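Local coordinates for collagen adhesin protein (Enterococcus faecalis, PDB 2Z1P) that probably binds collagen as a cell-wall-anchored surface adhesin of the bacterium, gripping its ligand by the mechanism known as the Collagen Hug, at residues Ser18-Val23 against Phe131-Ala136; Ser37-Phe42 against His109-Ile114; Thr55-Leu60 against His91-Phe96. One frame throughout, in Å; residues are numbered along the deposited sequence.

All three contacts lie in the N-terminal immunoglobulin-like domain of the ligand-binding region. From the N terminus, segment 18-23 waits more than a hundred residues before Phe131-Ala136 closes the longest loop, interaction 1. Within that span strand 35-43 pairs with strand 107-116 in interaction 2, and within that again strand 57-59 pairs with strand 91-95 in interaction 3, so the closures nest without crossing. Strand 20-25 of interaction 1 is the sheet neighbour of strand 35-43; interaction 3 belongs to the second sheet. The sheets meet through Phe112 on Val92 and Val40 on Leu58. Phe131 ties the late loop to Thr59 of the second sheet, while packing on Val20 and Val23 joins that loop to the first.

Interaction 1: residues Ser18-Val23 against Phe131-Ala136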
# COMPACT_ATOMS: atom_id res chain seq x y z
N SER A 18 4.40 -30.03 -13.78
CA SER A 18 4.23 -30.59 -12.45
C SER A 18 5.06 -29.79 -11.44
O SER A 18 4.86 -29.91 -10.22
CB SER A 18 4.68 -32.04 -12.45
OG SER A 18 5.15 -32.44 -11.18
N ILE A 19 5.99 -28.99 -11.95
CA ILE A 19 6.86 -28.19 -11.10
C ILE A 19 6.10 -27.28 -10.14
O ILE A 19 6.36 -27.27 -8.94
CB ILE A 19 7.83 -27.34 -11.95
CG1 ILE A 19 8.85 -28.25 -12.62
CG2 ILE A 19 8.54 -26.31 -11.09
CD1 ILE A 19 9.33 -27.75 -13.97
N VAL A 20 5.14 -26.51 -10.68
CA VAL A 20 4.35 -25.59 -9.86
C VAL A 20 3.54 -26.31 -8.78
O VAL A 20 2.69 -27.14 -9.09
CB VAL A 20 3.39 -24.78 -10.74
CG1 VAL A 20 2.86 -23.60 -9.96
CG2 VAL A 20 4.09 -24.34 -12.00
N ASP A 21 3.83 -26.00 -7.52
CA ASP A 21 3.14 -26.63 -6.39
C ASP A 21 1.88 -25.91 -5.93
O ASP A 21 0.92 -26.54 -5.51
CB ASP A 21 4.10 -26.79 -5.22
CG ASP A 21 5.21 -27.77 -5.52
OD1 ASP A 21 5.03 -28.98 -5.27
OD2 ASP A 21 6.25 -27.32 -6.04
N LYS A 22 1.90 -24.58 -6.01
CA LYS A 22 0.73 -23.79 -5.63
C LYS A 22 0.91 -22.29 -5.84
O LYS A 22 2.03 -21.78 -5.82
CB LYS A 22 0.31 -24.07 -4.17
CG LYS A 22 1.21 -23.51 -3.10
CD LYS A 22 0.72 -23.85 -1.68
CE LYS A 22 -0.71 -23.37 -1.44
NZ LYS A 22 -1.17 -23.64 -0.05
N VAL A 23 -0.21 -21.62 -6.09
CA VAL A 23 -0.29 -20.17 -6.28
C VAL A 23 -1.36 -19.78 -5.27
O VAL A 23 -2.56 -19.84 -5.53
CB VAL A 23 -0.71 -19.78 -7.73
CG1 VAL A 23 -1.73 -20.76 -8.26
CG2 VAL A 23 -1.25 -18.36 -7.75
N PHE A 131 -4.90 -19.65 -12.97
CA PHE A 131 -3.78 -18.80 -13.38
C PHE A 131 -2.95 -19.35 -14.55
O PHE A 131 -1.80 -18.94 -14.74
CB PHE A 131 -2.90 -18.52 -12.17
CG PHE A 131 -3.59 -17.72 -11.10
CD1 PHE A 131 -3.72 -16.34 -11.23
CD2 PHE A 131 -4.15 -18.34 -10.00
CE1 PHE A 131 -4.41 -15.60 -10.28
CE2 PHE A 131 -4.83 -17.61 -9.04
CZ PHE A 131 -4.96 -16.24 -9.19
N GLY A 132 -3.56 -20.24 -15.35
CA GLY A 132 -2.87 -20.85 -16.47
C GLY A 132 -1.84 -21.83 -15.94
O GLY A 132 -0.76 -21.97 -16.50
N THR A 133 -2.21 -22.51 -14.86
CA THR A 133 -1.34 -23.48 -14.18
C THR A 133 -2.01 -24.84 -14.00
O THR A 133 -3.20 -25.00 -14.21
CB THR A 133 -0.96 -22.93 -12.78
OG1 THR A 133 -0.19 -21.73 -12.95
CG2 THR A 133 -0.14 -23.93 -12.00
N ALA A 134 -1.21 -25.83 -13.62
CA ALA A 134 -1.73 -27.18 -13.41
C ALA A 134 -2.40 -27.26 -12.04
O ALA A 134 -3.00 -28.26 -11.68
CB ALA A 134 -0.59 -28.17 -13.49
N THR A 135 -2.28 -26.18 -11.28
CA THR A 135 -2.85 -26.13 -9.95
C THR A 135 -4.35 -25.88 -9.93
O THR A 135 -4.92 -25.35 -10.89
CB THR A 135 -2.16 -25.03 -9.13
OG1 THR A 135 -2.18 -23.80 -9.86
CG2 THR A 135 -0.72 -25.44 -8.81
N ALA A 136 -4.97 -26.26 -8.82
CA ALA A 136 -6.40 -26.10 -8.63
C ALA A 136 -6.95 -24.75 -9.12
O ALA A 136 -6.26 -23.73 -9.12
CB ALA A 136 -6.76 -26.30 -7.16
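One face of the Phe131 ring receives Val23, whose CG2 stands 4.1 Å from the ring centroid and 28° off the normal, a CH-pi contact over the face. The methyl is nearest the CD2 corner, and CG1 of the same valine also comes to 3.8 Å from Phe131 CD2. With chi1 of Val23 at 37°, CG1 sits between the backbone N and the carbonyl carbon, and from there it also meets the hydroxyl side of Thr135, CG1 lying 3.5 Å from Thr135 OG1. Thr135 turns its other branch elsewhere: its CG2 lies over the backbone of the strand, 3.8 Å from Val20 O and 3.9 Å from Lys22 CA. Val20 and Thr133 complete the contact tip to tip, Val20 CG1 to Thr133 CG2 at 3.6 Å. The two segments are thus joined by methyl groups and one ring face, and polar bonding is directed to other parts of the chain. Asp21, for instance, turns from the loop and bonds through OD2 to Ser43, while the backbone of Phe131 pairs with Thr59. Opposite Ser41 stand both Asp21 and Lys22, a classic beta bulge in the edge strand. Phe131 and Thr133 both pack on Leu58, with Val20 and Val23 facing them from strand 20-25: a loop bridging the edge strands 20-25 and 57-59 of the two sheets of an immunoglobulin-like beta sandwich.

Interaction 2: residues Ser37-Phe42 against His109-Ile114; sequences SIKVSF and HFSFGI
Phe112 O accepts the amide of Ile38 at 3.0 Å from Ile38 N, with the N-H...O angle at 172° and the donor nearly in line with the carbonyl. The same oxygen lies near Ser37 CA, a CA-H...O contact. The return bond runs from Phe112 N to Ile38 O at 3.1 Å. One step along, Val40 N reaches Phe110 O at 3.0 Å, but from 37° above the carbonyl plane; the reciprocal bond from Phe110 N to Val40 O is bent and weak. On the face carrying Ile38 and Val40, the aromatic rings fold back over the partner strand. With CG between its backbone N and carbonyl carbon (chi1 73°), the Phe110 ring lies alongside Val40 and takes its CB over one face, 4.0 Å from the ring centroid. Phe112 meets Ile38 off-centre, Ile38 CB being 3.7 Å from Phe112 CE1. The ring edges of Phe42 and Phe110 meet CE2 to CD2. On the other face the extended chain of Lys39 passes over the His109 ring, its CE 3.4 Å from His109 CD2. From the second sheet, Val92 packs on Phe110 and Phe112, Ala94 on Phe110. The chemistry therefore differs by face: aliphatic branches and rings build the sandwich core, whereas the Lys39, His109 and Ser111 side is more polar and only in part exposed. Val300 and Phe301 touch Ser37 and Glu305 bonds to the His109 backbone, consistent with the C-terminal latch of the Collagen Hug model.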
# COMPACT_ATOMS: atom_id res chain seq x y z
N SER A 37 -0.99 -9.97 -2.09
CA SER A 37 0.17 -10.72 -2.54
C SER A 37 -0.27 -12.12 -2.92
O SER A 37 -1.11 -12.74 -2.24
CB SER A 37 1.22 -10.83 -1.43
OG SER A 37 1.57 -9.56 -0.91
N ILE A 38 0.29 -12.62 -4.01
CA ILE A 38 0.01 -13.96 -4.51
C ILE A 38 1.36 -14.66 -4.43
O ILE A 38 2.37 -14.14 -4.94
CB ILE A 38 -0.51 -13.93 -5.97
CG1 ILE A 38 -1.77 -13.08 -6.05
CG2 ILE A 38 -0.81 -15.33 -6.46
CD1 ILE A 38 -2.37 -13.01 -7.41
N LYS A 39 1.40 -15.82 -3.78
CA LYS A 39 2.65 -16.55 -3.62
C LYS A 39 2.70 -17.86 -4.41
O LYS A 39 1.90 -18.77 -4.17
CB LYS A 39 2.86 -16.85 -2.15
CG LYS A 39 4.16 -17.53 -1.84
CD LYS A 39 4.12 -18.00 -0.43
CE LYS A 39 5.43 -18.55 -0.04
NZ LYS A 39 5.32 -19.10 1.33
N VAL A 40 3.63 -17.95 -5.35
CA VAL A 40 3.78 -19.15 -6.17
C VAL A 40 4.99 -19.99 -5.74
O VAL A 40 6.13 -19.60 -5.95
CB VAL A 40 3.97 -18.80 -7.67
CG1 VAL A 40 3.92 -20.09 -8.50
CG2 VAL A 40 2.91 -17.81 -8.12
N SER A 41 4.74 -21.15 -5.14
CA SER A 41 5.82 -22.02 -4.70
C SER A 41 6.10 -23.07 -5.79
O SER A 41 5.20 -23.43 -6.54
CB SER A 41 5.43 -22.72 -3.40
OG SER A 41 5.06 -21.78 -2.41
N PHE A 42 7.34 -23.55 -5.88
CA PHE A 42 7.66 -24.57 -6.88
C PHE A 42 8.68 -25.57 -6.37
O PHE A 42 9.51 -25.24 -5.52
CB PHE A 42 8.17 -23.93 -8.17
CG PHE A 42 9.29 -22.97 -7.95
CD1 PHE A 42 10.51 -23.41 -7.46
CD2 PHE A 42 9.11 -21.61 -8.21
CE1 PHE A 42 11.55 -22.52 -7.23
CE2 PHE A 42 10.14 -20.71 -7.99
CZ PHE A 42 11.36 -21.17 -7.50
N HIS A 109 10.14 -20.32 -4.24
CA HIS A 109 8.86 -19.63 -4.32
C HIS A 109 9.08 -18.18 -4.76
O HIS A 109 10.21 -17.76 -4.99
CB HIS A 109 8.15 -19.66 -2.95
CG HIS A 109 8.61 -18.62 -1.97
ND1 HIS A 109 9.64 -18.82 -1.07
CD2 HIS A 109 8.12 -17.37 -1.69
CE1 HIS A 109 9.75 -17.77 -0.29
NE2 HIS A 109 8.83 -16.87 -0.65
N PHE A 110 8.00 -17.42 -4.88
CA PHE A 110 8.12 -16.03 -5.26
C PHE A 110 6.75 -15.38 -5.17
O PHE A 110 5.77 -15.88 -5.71
CB PHE A 110 8.74 -15.89 -6.67
CG PHE A 110 7.83 -16.28 -7.82
CD1 PHE A 110 6.82 -15.42 -8.25
CD2 PHE A 110 8.04 -17.46 -8.52
CE1 PHE A 110 6.04 -15.73 -9.38
CE2 PHE A 110 7.27 -17.78 -9.65
CZ PHE A 110 6.27 -16.91 -10.08
N SER A 111 6.70 -14.28 -4.43
CA SER A 111 5.46 -13.53 -4.24
C SER A 111 5.50 -12.30 -5.13
O SER A 111 6.58 -11.74 -5.37
CB SER A 111 5.33 -13.07 -2.79
OG SER A 111 5.50 -14.15 -1.89
N PHE A 112 4.34 -11.91 -5.65
CA PHE A 112 4.22 -10.70 -6.46
C PHE A 112 2.90 -10.04 -6.06
O PHE A 112 2.03 -10.68 -5.47
CB PHE A 112 4.26 -11.01 -7.97
CG PHE A 112 3.10 -11.81 -8.48
CD1 PHE A 112 3.02 -13.18 -8.25
CD2 PHE A 112 2.09 -11.19 -9.21
CE1 PHE A 112 1.95 -13.94 -8.76
CE2 PHE A 112 1.01 -11.94 -9.72
CZ PHE A 112 0.94 -13.31 -9.50
N GLY A 113 2.78 -8.74 -6.34
CA GLY A 113 1.59 -8.02 -5.95
C GLY A 113 0.67 -7.68 -7.10
O GLY A 113 1.13 -7.44 -8.21
N ILE A 114 -0.63 -7.70 -6.81
CA ILE A 114 -1.66 -7.37 -7.79
C ILE A 114 -2.55 -6.34 -7.13
O ILE A 114 -2.45 -6.10 -5.93
CB ILE A 114 -2.57 -8.59 -8.18
CG1 ILE A 114 -3.28 -9.13 -6.93
CG2 ILE A 114 -1.78 -9.68 -8.85
CD1 ILE A 114 -4.66 -8.55 -6.74

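Interaction 3: residues Thr55-Leu60 against His91-Phe96; sequences TITLTL and HVVATF
Thr55 gives its hydroxyl to the backbone of the opposite strand, OG1 to Ala94 O at 2.7 Å, with the donor tilted 32° from the carbonyl plane. OG1 is placed for this by chi1 of 174°, which sets it anti to the backbone N and beside the carbonyl carbon; it also rests against Val93 CG1. Towards the middle of the pair the backbone takes over. Leu58 N bonds to Val92 O at 2.9 Å, and Val92 N answers to Leu58 O at the same 2.9 Å, with the N-H...O angle at 170°. This is a well-formed antiparallel hydrogen-bonded pair. Val92 O has a further, weak donor in Thr57 OG1 at 3.4 Å, so the one carbonyl takes a backbone amide and a hydroxyl together. Ile56 O is met by Ala94 N at 3.3 Å, the amide standing well above the carbonyl plane. Other backbone groups are satisfied outside the pair: Thr57 O accepts the hydroxyl of Ser15, and Val93 pairs with Phe86 on the neighbouring strand 84-87.

Apolar contacts fill in between these bonds. Ile56 CG2 meets the edge of the Phe96 ring, near its plane, 3.5 Å from CE1, and touches Ala94 CB as well. Thr57 and Val93 lie side by side, both pointing to the same face as His91, whose ring stacks on Tyr88. Val92 and Ala94 both touch Val85 of strand 84-87, and Val92 also reaches Ile87. Thr55 OG1 thus adds a firm side-chain bond to the main-chain pairing, and Thr57 OG1 a weak one. On the Leu58 and Val92 side only apolar side chains enter the core; the polar atoms of this pair stay in the main chain, where Leu58 and Val92 satisfy each other.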
# COMPACT_ATOMS: atom_id res chain seq x y z
N THR A 55 10.57 -22.23 -17.85
CA THR A 55 9.88 -21.06 -17.32
C THR A 55 8.50 -21.25 -16.70
O THR A 55 7.53 -21.53 -17.41
CB THR A 55 9.71 -20.01 -18.41
OG1 THR A 55 8.90 -18.95 -17.90
CG2 THR A 55 9.01 -20.60 -19.64
N ILE A 56 8.40 -21.07 -15.39
CA ILE A 56 7.11 -21.17 -14.70
C ILE A 56 6.42 -19.80 -14.83
O ILE A 56 6.69 -18.88 -14.07
CB ILE A 56 7.28 -21.59 -13.20
CG1 ILE A 56 6.28 -20.86 -12.30
CG2 ILE A 56 8.68 -21.30 -12.74
CD1 ILE A 56 4.85 -21.09 -12.66
N THR A 57 5.55 -19.68 -15.84
CA THR A 57 4.83 -18.44 -16.13
C THR A 57 3.33 -18.52 -15.84
O THR A 57 2.66 -19.49 -16.21
CB THR A 57 5.05 -18.03 -17.61
OG1 THR A 57 4.01 -17.14 -18.03
CG2 THR A 57 5.06 -19.25 -18.52
N LEU A 58 2.81 -17.48 -15.17
CA LEU A 58 1.39 -17.37 -14.79
C LEU A 58 0.66 -16.31 -15.59
O LEU A 58 1.21 -15.25 -15.89
CB LEU A 58 1.24 -16.99 -13.31
CG LEU A 58 1.38 -18.06 -12.23
CD1 LEU A 58 2.85 -18.36 -11.98
CD2 LEU A 58 0.72 -17.55 -10.96
N THR A 59 -0.59 -16.60 -15.91
CA THR A 59 -1.44 -15.68 -16.66
C THR A 59 -2.55 -15.20 -15.73
O THR A 59 -3.30 -16.00 -15.16
CB THR A 59 -2.02 -16.36 -17.93
OG1 THR A 59 -3.26 -15.76 -18.28
CG2 THR A 59 -2.22 -17.84 -17.71
N LEU A 60 -2.65 -13.88 -15.58
CA LEU A 60 -3.61 -13.23 -14.69
C LEU A 60 -4.98 -12.91 -15.27
O LEU A 60 -5.12 -12.60 -16.45
CB LEU A 60 -2.99 -11.94 -14.15
CG LEU A 60 -1.53 -11.98 -13.66
CD1 LEU A 60 -1.07 -10.57 -13.31
CD2 LEU A 60 -1.39 -12.89 -12.45
N HIS A 91 0.49 -10.69 -17.07
CA HIS A 91 1.02 -11.98 -16.63
C HIS A 91 2.30 -11.82 -15.81
O HIS A 91 2.81 -10.72 -15.66
CB HIS A 91 1.35 -12.79 -17.87
CG HIS A 91 2.25 -12.07 -18.82
ND1 HIS A 91 3.60 -12.32 -18.91
CD2 HIS A 91 2.00 -11.05 -19.69
CE1 HIS A 91 4.15 -11.51 -19.79
NE2 HIS A 91 3.20 -10.73 -20.28
N VAL A 92 2.81 -12.94 -15.29
CA VAL A 92 4.06 -12.94 -14.52
C VAL A 92 4.95 -14.05 -15.08
O VAL A 92 4.46 -15.16 -15.32
CB VAL A 92 3.82 -13.21 -13.03
CG1 VAL A 92 5.11 -13.63 -12.34
CG2 VAL A 92 3.27 -11.96 -12.38
N VAL A 93 6.24 -13.77 -15.26
CA VAL A 93 7.16 -14.77 -15.83
C VAL A 93 8.49 -15.06 -15.12
O VAL A 93 9.43 -14.25 -15.16
CB VAL A 93 7.50 -14.41 -17.29
CG1 VAL A 93 8.34 -15.52 -17.90
CG2 VAL A 93 6.24 -14.17 -18.09
N ALA A 94 8.57 -16.22 -14.50
CA ALA A 94 9.79 -16.62 -13.83
C ALA A 94 10.56 -17.44 -14.86
O ALA A 94 9.98 -18.29 -15.52
CB ALA A 94 9.47 -17.46 -12.61
N THR A 95 11.86 -17.17 -15.00
CA THR A 95 12.71 -17.89 -15.96
C THR A 95 13.94 -18.40 -15.24
O THR A 95 14.32 -17.84 -14.22
CB THR A 95 13.18 -16.97 -17.07
OG1 THR A 95 13.81 -15.83 -16.47
CG2 THR A 95 12.01 -16.50 -17.91
N PHE A 96 14.57 -19.45 -15.75
CA PHE A 96 15.76 -20.00 -15.10
C PHE A 96 16.97 -20.16 -16.04
O PHE A 96 17.54 -21.25 -16.10
CB PHE A 96 15.46 -21.38 -14.49
CG PHE A 96 14.46 -21.37 -13.36
CD1 PHE A 96 13.11 -21.17 -13.61
CD2 PHE A 96 14.87 -21.66 -12.06
CE1 PHE A 96 12.17 -21.26 -12.57
CE2 PHE A 96 13.94 -21.75 -11.01
CZ PHE A 96 12.60 -21.55 -11.27